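Local coordinates for protein endonuclease II (Enterobacteria phage t4, PDB 2WSH) that nicks and cleaves cytosine-containing host DNA in a sequence-specific, magnesium-dependent manner, freeing nucleotides for phage DNA synthesis, at residues 9-12 with 13-17; 62-65 with 66-70. The protein carries 1 engineered substitution. One frame throughout, in Å; residues are numbered along the deposited sequence. Where two conformers were deposited one is given.

Contact 1: residues 9-12 with 13-17; sequences KEIA and TEYSF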
ATOM      1  N   LYS A   9      28.900  -1.890  -9.877  1.00 49.05           N
ATOM      2  CA  LYS A   9      28.694  -0.621 -10.568  1.00 49.83           C
ATOM      3  C   LYS A   9      27.310  -0.561 -11.202  1.00 48.27           C
ATOM      4  O   LYS A   9      26.593   0.429 -11.061  1.00 56.12           O
ATOM      5  CB  LYS A   9      29.763  -0.404 -11.642  1.00 53.96           C
ATOM      6  CG  LYS A   9      29.455   0.760 -12.574  1.00 64.81           C
ATOM      7  CD  LYS A   9      30.613   1.060 -13.512  1.00 82.43           C
ATOM      8  CE  LYS A   9      30.349   2.327 -14.315  1.00 80.65           C
ATOM      9  NZ  LYS A   9      31.530   2.737 -15.124  1.00 82.59           N
ATOM     10  N   GLU A  10      26.945  -1.632 -11.898  1.00 37.88           N
ATOM     11  CA  GLU A  10      25.691  -1.687 -12.635  1.00 37.92           C
ATOM     12  C   GLU A  10      24.507  -1.912 -11.706  1.00 45.06           C
ATOM     13  O   GLU A  10      23.448  -1.312 -11.875  1.00 37.98           O
ATOM     14  CB  GLU A  10      25.759  -2.789 -13.688  1.00 43.45           C
ATOM     15  CG  GLU A  10      27.045  -2.756 -14.497  1.00 59.12           C
ATOM     16  CD  GLU A  10      27.326  -4.064 -15.205  1.00 67.76           C
ATOM     17  OE1 GLU A  10      26.388  -4.634 -15.803  1.00 62.04           O
ATOM     18  OE2 GLU A  10      28.489  -4.519 -15.165  1.00 71.06           O
ATOM     19  N   ILE A  11      24.694  -2.781 -10.720  1.00 41.78           N
ATOM     20  CA  ILE A  11      23.652  -3.039  -9.740  1.00 35.14           C
ATOM     21  C   ILE A  11      23.310  -1.762  -8.978  1.00 36.48           C
ATOM     22  O   ILE A  11      22.135  -1.438  -8.779  1.00 30.78           O
ATOM     23  CB  ILE A  11      24.070  -4.156  -8.761  1.00 34.48           C
ATOM     24  CG1 ILE A  11      24.263  -5.470  -9.520  1.00 43.29           C
ATOM     25  CG2 ILE A  11      23.029  -4.333  -7.673  1.00 31.61           C
ATOM     26  CD1 ILE A  11      24.753  -6.612  -8.655  1.00 45.37           C
ATOM     27  N   ALA A  12      24.342  -1.027  -8.574  1.00 29.88           N
ATOM     28  CA  ALA A  12      24.156   0.186  -7.789  1.00 30.66           C
ATOM     29  C   ALA A  12      23.272   1.218  -8.490  1.00 43.81           C
ATOM     30  O   ALA A  12      22.464   1.890  -7.849  1.00 37.56           O
ATOM     31  CB  ALA A  12      25.504   0.794  -7.433  1.00 36.76           C
ATOM     32  N   THR A  13      23.423   1.343  -9.804  1.00 40.73           N
ATOM     33  CA  THR A  13      22.649   2.325 -10.559  1.00 44.19           C
ATOM     34  C   THR A  13      21.239   1.824 -10.877  1.00 40.30           C
ATOM     35  O   THR A  13      20.271   2.580 -10.811  1.00 43.07           O
ATOM     36  CB  THR A  13      23.369   2.747 -11.861  1.00 46.54           C
ATOM     37  OG1 THR A  13      22.577   3.718 -12.556  1.00 60.49           O
ATOM     38  CG2 THR A  13      23.605   1.546 -12.768  1.00 43.80           C
ATOM     39  N   GLU A  14      21.129   0.542 -11.209  1.00 43.19           N
ATOM     40  CA  GLU A  14      19.846  -0.051 -11.562  1.00 42.04           C
ATOM     41  C   GLU A  14      18.892  -0.102 -10.368  1.00 37.75           C
ATOM     42  O   GLU A  14      17.678   0.029 -10.526  1.00 41.20           O
ATOM     43  CB  GLU A  14      20.058  -1.453 -12.136  1.00 41.61           C
ATOM     44  CG  GLU A  14      18.847  -2.041 -12.833  1.00 41.47           C
ATOM     45  CD  GLU A  14      19.160  -3.353 -13.533  1.00 63.09           C
ATOM     46  OE1 GLU A  14      18.214  -4.012 -14.015  1.00 62.58           O
ATOM     47  OE2 GLU A  14      20.352  -3.724 -13.600  1.00 61.18           O
ATOM     48  N   TYR A  15      19.443  -0.277  -9.172  1.00 33.33           N
ATOM     49  CA  TYR A  15      18.616  -0.437  -7.982  1.00 35.91           C
ATOM     50  C   TYR A  15      18.866   0.633  -6.935  1.00 36.07           C
ATOM     51  O   TYR A  15      18.485   0.482  -5.775  1.00 36.13           O
ATOM     52  CB  TYR A  15      18.811  -1.832  -7.391  1.00 31.37           C
ATOM     53  CG  TYR A  15      18.356  -2.911  -8.333  1.00 25.07           C
ATOM     54  CD1 TYR A  15      17.023  -3.300  -8.374  1.00 30.18           C
ATOM     55  CD2 TYR A  15      19.246  -3.524  -9.204  1.00 29.71           C
ATOM     56  CE1 TYR A  15      16.592  -4.278  -9.243  1.00 37.04           C
ATOM     57  CE2 TYR A  15      18.822  -4.505 -10.078  1.00 28.81           C
ATOM     58  CZ  TYR A  15      17.494  -4.876 -10.094  1.00 36.34           C
ATOM     59  OH  TYR A  15      17.058  -5.852 -10.960  1.00 41.33           O
ATOM     60  N   SER A  16      19.506   1.716  -7.357  1.00 33.40           N
ATOM     61  CA  SER A  16      19.746   2.857  -6.484  1.00 29.37           C
ATOM     62  C   SER A  16      20.435   2.468  -5.180  1.00 30.65           C
ATOM     63  O   SER A  16      20.022   2.885  -4.100  1.00 30.48           O
ATOM     64  CB  SER A  16      18.441   3.602  -6.199  1.00 34.06           C
ATOM     65  OG  SER A  16      17.970   4.257  -7.368  1.00 40.48           O
ATOM     66  N   PHE A  17      21.483   1.661  -5.283  1.00 32.60           N
ATOM     67  CA  PHE A  17      22.347   1.424  -4.138  1.00 27.71           C
ATOM     68  C   PHE A  17      23.351   2.561  -4.063  1.00 22.99           C
ATOM     69  O   PHE A  17      24.011   2.882  -5.046  1.00 29.78           O
ATOM     70  CB  PHE A  17      23.077   0.085  -4.261  1.00 28.13           C
ATOM     71  CG  PHE A  17      22.251  -1.100  -3.843  1.00 21.73           C
ATOM     72  CD1 PHE A  17      22.236  -1.518  -2.520  1.00 24.12           C
ATOM     73  CD2 PHE A  17      21.504  -1.805  -4.772  1.00 26.79           C
ATOM     74  CE1 PHE A  17      21.483  -2.611  -2.132  1.00 19.36           C
ATOM     75  CE2 PHE A  17      20.746  -2.900  -4.392  1.00 22.32           C
ATOM     76  CZ  PHE A  17      20.735  -3.301  -3.070  1.00 22.69           C
TER
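The rings of Tyr15 and Phe17 both turn an edge to the carbonyl oxygen of Ile11 at the C-terminal end of helix 8-14. Ile11 O lies in the plane of the Tyr15 ring, 3.6 Å from Tyr15 CD2, and also near the plane of the Phe17 ring. The Ile11 methyl CG2 touches one corner of each ring, 4.2 Å from Tyr15 CD2 and 4.1 Å from Phe17 CD2. That methyl lies anti to the backbone N (chi1, measured to CG1, is -63°), which turns it towards the end of the helix where the rings are. Ile11 O also accepts the helical bond from Tyr15 N at 3.0 Å.

The helix then ends with the 6→1 bond of a Schellman motif: Ser16 takes up left-handed backbone angles, and Phe17 N bends back to bond Ala12 O at 2.8 Å, in the carbonyl plane and on a lone pair. The apolar contact expected of such a cap follows: Ala12 CB meets Phe17 CB at 4.1 Å. One turn earlier, Thr13 has OG1 anti to its own N (chi1 -179°), leaving CG2 pressed tightly against Glu10 O at 3.0 Å; the same oxygen accepts Glu14 N.

Phe128 of helix 121-132 stacks edge-to-face with both rings, while Ile11 touches Phe132 and Tyr15 touches Leu131 of that helix. Ala12 and Phe17 pack on Tyr100 of strand 97-111, and Phe17 also reaches Ile43 and Ala45 of strand 42-48, so the helix end is wedged between the sheet and the C-terminal helix.

Contact 2: residues 62-65 with 66-70; sequences RKRI and NYYRT. With PO4 (phosphate ion), chain E.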
ATOM      1  N   ARG A  62      24.738   1.446  10.646  1.00 25.51           N
ATOM      2  CA  ARG A  62      25.971   1.805  11.333  1.00 24.04           C
ATOM      3  C   ARG A  62      26.271   0.767  12.409  1.00 25.08           C
ATOM      4  O   ARG A  62      27.422   0.379  12.614  1.00 28.35           O
ATOM      5  CB  ARG A  62      25.889   3.211  11.938  1.00 35.04           C
ATOM      6  CG  ARG A  62      27.238   3.756  12.391  1.00 37.42           C
ATOM      7  CD  ARG A  62      27.146   5.203  12.843  1.00 39.58           C
ATOM      8  NE  ARG A  62      26.388   5.345  14.082  1.00 43.98           N
ATOM      9  CZ  ARG A  62      26.153   6.507  14.685  1.00 51.36           C
ATOM     10  NH1 ARG A  62      26.618   7.634  14.160  1.00 46.16           N
ATOM     11  NH2 ARG A  62      25.452   6.545  15.812  1.00 37.05           N
ATOM     12  N   LYS A  63      25.228   0.312  13.094  1.00 26.82           N
ATOM     13  CA  LYS A  63      25.394  -0.723  14.108  1.00 33.57           C
ATOM     14  C   LYS A  63      25.846  -2.053  13.510  1.00 28.46           C
ATOM     15  O   LYS A  63      26.743  -2.703  14.044  1.00 32.08           O
ATOM     16  CB  LYS A  63      24.115  -0.909  14.928  1.00 29.46           C
ATOM     17  CG  LYS A  63      24.117  -0.143  16.244  1.00 47.50           C
ATOM     18  CD  LYS A  63      22.960  -0.561  17.143  1.00 60.63           C
ATOM     19  CE  LYS A  63      23.097  -2.008  17.600  1.00 56.95           C
ATOM     20  NZ  LYS A  63      22.074  -2.365  18.624  1.00 47.41           N
ATOM     21  N   ARG A  64      25.226  -2.446  12.400  0.54 29.06           N
ATOM     22  CA  ARG A  64      25.543  -3.712  11.743  0.54 27.59           C
ATOM     23  C   ARG A  64      26.986  -3.763  11.243  0.54 29.30           C
ATOM     24  O   ARG A  64      27.684  -4.758  11.442  0.54 29.71           O
ATOM     25  CB  ARG A  64      24.577  -3.973  10.584  0.54 28.29           C
ATOM     26  CG  ARG A  64      24.721  -5.347   9.935  0.54 26.70           C
ATOM     27  CD  ARG A  64      24.298  -6.466  10.881  0.54 29.96           C
ATOM     28  NE  ARG A  64      23.044  -6.161  11.567  0.54 35.04           N
ATOM     29  CZ  ARG A  64      21.834  -6.420  11.083  0.54 33.75           C
ATOM     30  NH1 ARG A  64      21.689  -6.994   9.897  0.54 31.13           N
ATOM     31  NH2 ARG A  64      20.761  -6.097  11.789  0.54 25.10           N
ATOM     32  N   ILE A  65      27.428  -2.693  10.590  1.00 22.90           N
ATOM     33  CA  ILE A  65      28.791  -2.624  10.082  1.00 27.92           C
ATOM     34  C   ILE A  65      29.800  -2.666  11.224  1.00 28.61           C
ATOM     35  O   ILE A  65      30.785  -3.403  11.167  1.00 28.46           O
ATOM     36  CB  ILE A  65      29.043  -1.365   9.228  1.00 24.44           C
ATOM     37  CG1 ILE A  65      28.028  -1.278   8.085  1.00 26.14           C
ATOM     38  CG2 ILE A  65      30.466  -1.368   8.690  1.00 21.71           C
ATOM     39  CD1 ILE A  65      27.672  -2.611   7.491  1.00 31.54           C
ATOM     40  N   ASN A  66      29.553  -1.872  12.261  1.00 27.72           N
ATOM     41  CA  ASN A  66      30.439  -1.854  13.422  1.00 26.29           C
ATOM     42  C   ASN A  66      30.517  -3.214  14.122  1.00 24.42           C
ATOM     43  O   ASN A  66      31.546  -3.563  14.698  1.00 32.46           O
ATOM     44  CB  ASN A  66      30.035  -0.748  14.400  1.00 35.36           C
ATOM     45  CG  ASN A  66      30.648   0.591  14.044  1.00 30.03           C
ATOM     46  OD1 ASN A  66      29.992   1.628  14.108  1.00 34.73           O
ATOM     47  ND2 ASN A  66      31.916   0.571  13.655  1.00 32.53           N
ATOM     48  N   TYR A  67      29.422  -3.968  14.063  1.00 21.39           N
ATOM     49  CA  TYR A  67      29.400  -5.346  14.534  1.00 29.33           C
ATOM     50  C   TYR A  67      30.456  -6.151  13.783  1.00 32.88           C
ATOM     51  O   TYR A  67      31.257  -6.859  14.396  1.00 27.34           O
ATOM     52  CB  TYR A  67      28.000  -5.939  14.332  1.00 31.60           C
ATOM     53  CG  TYR A  67      27.888  -7.444  14.485  1.00 54.60           C
ATOM     54  CD1 TYR A  67      27.348  -8.008  15.638  1.00 52.99           C
ATOM     55  CD2 TYR A  67      28.299  -8.300  13.469  1.00 51.37           C
ATOM     56  CE1 TYR A  67      27.232  -9.383  15.777  1.00 52.71           C
ATOM     57  CE2 TYR A  67      28.190  -9.673  13.598  1.00 52.74           C
ATOM     58  CZ  TYR A  67      27.656 -10.209  14.752  1.00 64.72           C
ATOM     59  OH  TYR A  67      27.545 -11.574  14.882  1.00 70.47           O
ATOM     60  N   TYR A  68      30.462  -6.030  12.456  1.00 29.51           N
ATOM     61  CA  TYR A  68      31.466  -6.689  11.626  1.00 21.91           C
ATOM     62  C   TYR A  68      32.863  -6.254  12.035  1.00 23.85           C
ATOM     63  O   TYR A  68      33.729  -7.085  12.290  1.00 23.70           O
ATOM     64  CB  TYR A  68      31.261  -6.372  10.137  1.00 25.26           C
ATOM     65  CG  TYR A  68      30.076  -7.052   9.492  1.00 27.56           C
ATOM     66  CD1 TYR A  68      29.938  -8.432   9.518  1.00 22.96           C
ATOM     67  CD2 TYR A  68      29.103  -6.311   8.833  1.00 25.08           C
ATOM     68  CE1 TYR A  68      28.855  -9.054   8.923  1.00 23.58           C
ATOM     69  CE2 TYR A  68      28.019  -6.926   8.235  1.00 22.80           C
ATOM     70  CZ  TYR A  68      27.901  -8.295   8.282  1.00 25.20           C
ATOM     71  OH  TYR A  68      26.820  -8.905   7.686  1.00 24.99           O
ATOM     72  N   ARG A  69      33.081  -4.942  12.084  1.00 19.64           N
ATOM     73  CA  ARG A  69      34.382  -4.393  12.440  1.00 24.72           C
ATOM     74  C   ARG A  69      34.884  -4.922  13.781  1.00 20.74           C
ATOM     75  O   ARG A  69      36.031  -5.358  13.901  1.00 24.92           O
ATOM     76  CB  ARG A  69      34.328  -2.864  12.480  1.00 27.90           C
ATOM     77  CG  ARG A  69      35.541  -2.240  13.147  1.00 29.28           C
ATOM     78  CD  ARG A  69      35.558  -0.724  13.010  1.00 31.05           C
ATOM     79  NE  ARG A  69      36.835  -0.173  13.457  1.00 32.98           N
ATOM     80  CZ  ARG A  69      37.111   0.150  14.717  1.00 38.96           C
ATOM     81  NH1 ARG A  69      36.195  -0.013  15.662  1.00 34.66           N
ATOM     82  NH2 ARG A  69      38.303   0.638  15.033  1.00 39.85           N
ATOM     83  N   THR A  70      34.018  -4.874  14.787  1.00 24.37           N
ATOM     84  CA  THR A  70      34.377  -5.311  16.130  1.00 31.99           C
ATOM     85  C   THR A  70      34.733  -6.794  16.173  1.00 25.87           C
ATOM     86  O   THR A  70      35.784  -7.169  16.692  1.00 25.15           O
ATOM     87  CB  THR A  70      33.244  -5.038  17.126  1.00 31.82           C
ATOM     88  OG1 THR A  70      32.985  -3.632  17.170  1.00 33.05           O
ATOM     89  CG2 THR A  70      33.629  -5.526  18.518  1.00 34.98           C
TER
HETATM   90  P   PO4 E1133      22.688  -9.859   8.933  1.00 68.17           P
HETATM   91  O1  PO4 E1133      22.405 -10.185   7.486  1.00 39.33           O
HETATM   92  O2  PO4 E1133      21.389  -9.735   9.694  1.00 62.29           O
HETATM   93  O3  PO4 E1133      23.543 -10.929   9.574  1.00 44.64           O
HETATM   94  O4  PO4 E1133      23.431  -8.548   8.956  1.00 47.20           O
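From Arg62 to Arg69 the backbone is regular alpha-helix, with Asn66 N, Tyr67 N, Tyr68 N and Arg69 N bonding the carbonyls of Arg62, Lys63, Arg64 and Ile65 in turn. This is helix 61-73 of the GIY-YIG nuclease fold, and its inner side looks into a phosphate-binding pocket. Arg64 and Tyr68, one turn apart, carry that side. Arg64 CG lies 4.0 Å from Tyr68 CE2, and the guanidinium plane is turned 73° from the ring. Bends at chi2 (67°) and chi3 (45°) swing the arginine tip to the bound phosphate, which approaches the guanidinium at its edge. Arg64 NH1 comes within 2.5 Å of phosphate O4, so short, and in one of two modelled conformers, that its length is doubtful. Arg64 NH1 also bonds Lys57 O. Tyr68 OH bonds Tyr44 OH and Lys83 NZ, which, with Tyr54 OH, bond the phosphate. The ion is probably from the crystallisation liquor, but its place is consistent with a site for a DNA phosphate.

Ile65 CD1 touches the same ring at CD2, 4.2 Å away, and Ile65 also touches Leu34. On another side of the helix Arg62 and Asn66 run side by side, Arg62 CG 3.9 Å from Asn66 OD1. Arg69 NE hydrogen-bonds Ile31 O earlier in the chain. Asn66 O is gripped twice from opposite faces of its plane, by Thr70 N at 2.8 Å and Thr70 OG1 at 2.9 Å.

Contact 1 comes first along the chain, at the end of helix 8-14, and closes before contact 2 opens on helix 61-73. Their centres are 23 Å apart on opposite sides of the chain's centre, and their nearest atoms stay about 11 Å apart. What joins them is the antiparallel sheet. Strand 42-48 serves both: Ile43 and Ala45 meet contact 1, while Tyr44 between them bonds contact 2. The first contact thus belongs to the packing of the terminal helices on the sheet, where it also meets other subunits of the tetramer; the second lines the phosphate pocket and is touched by no other chain of the assembly.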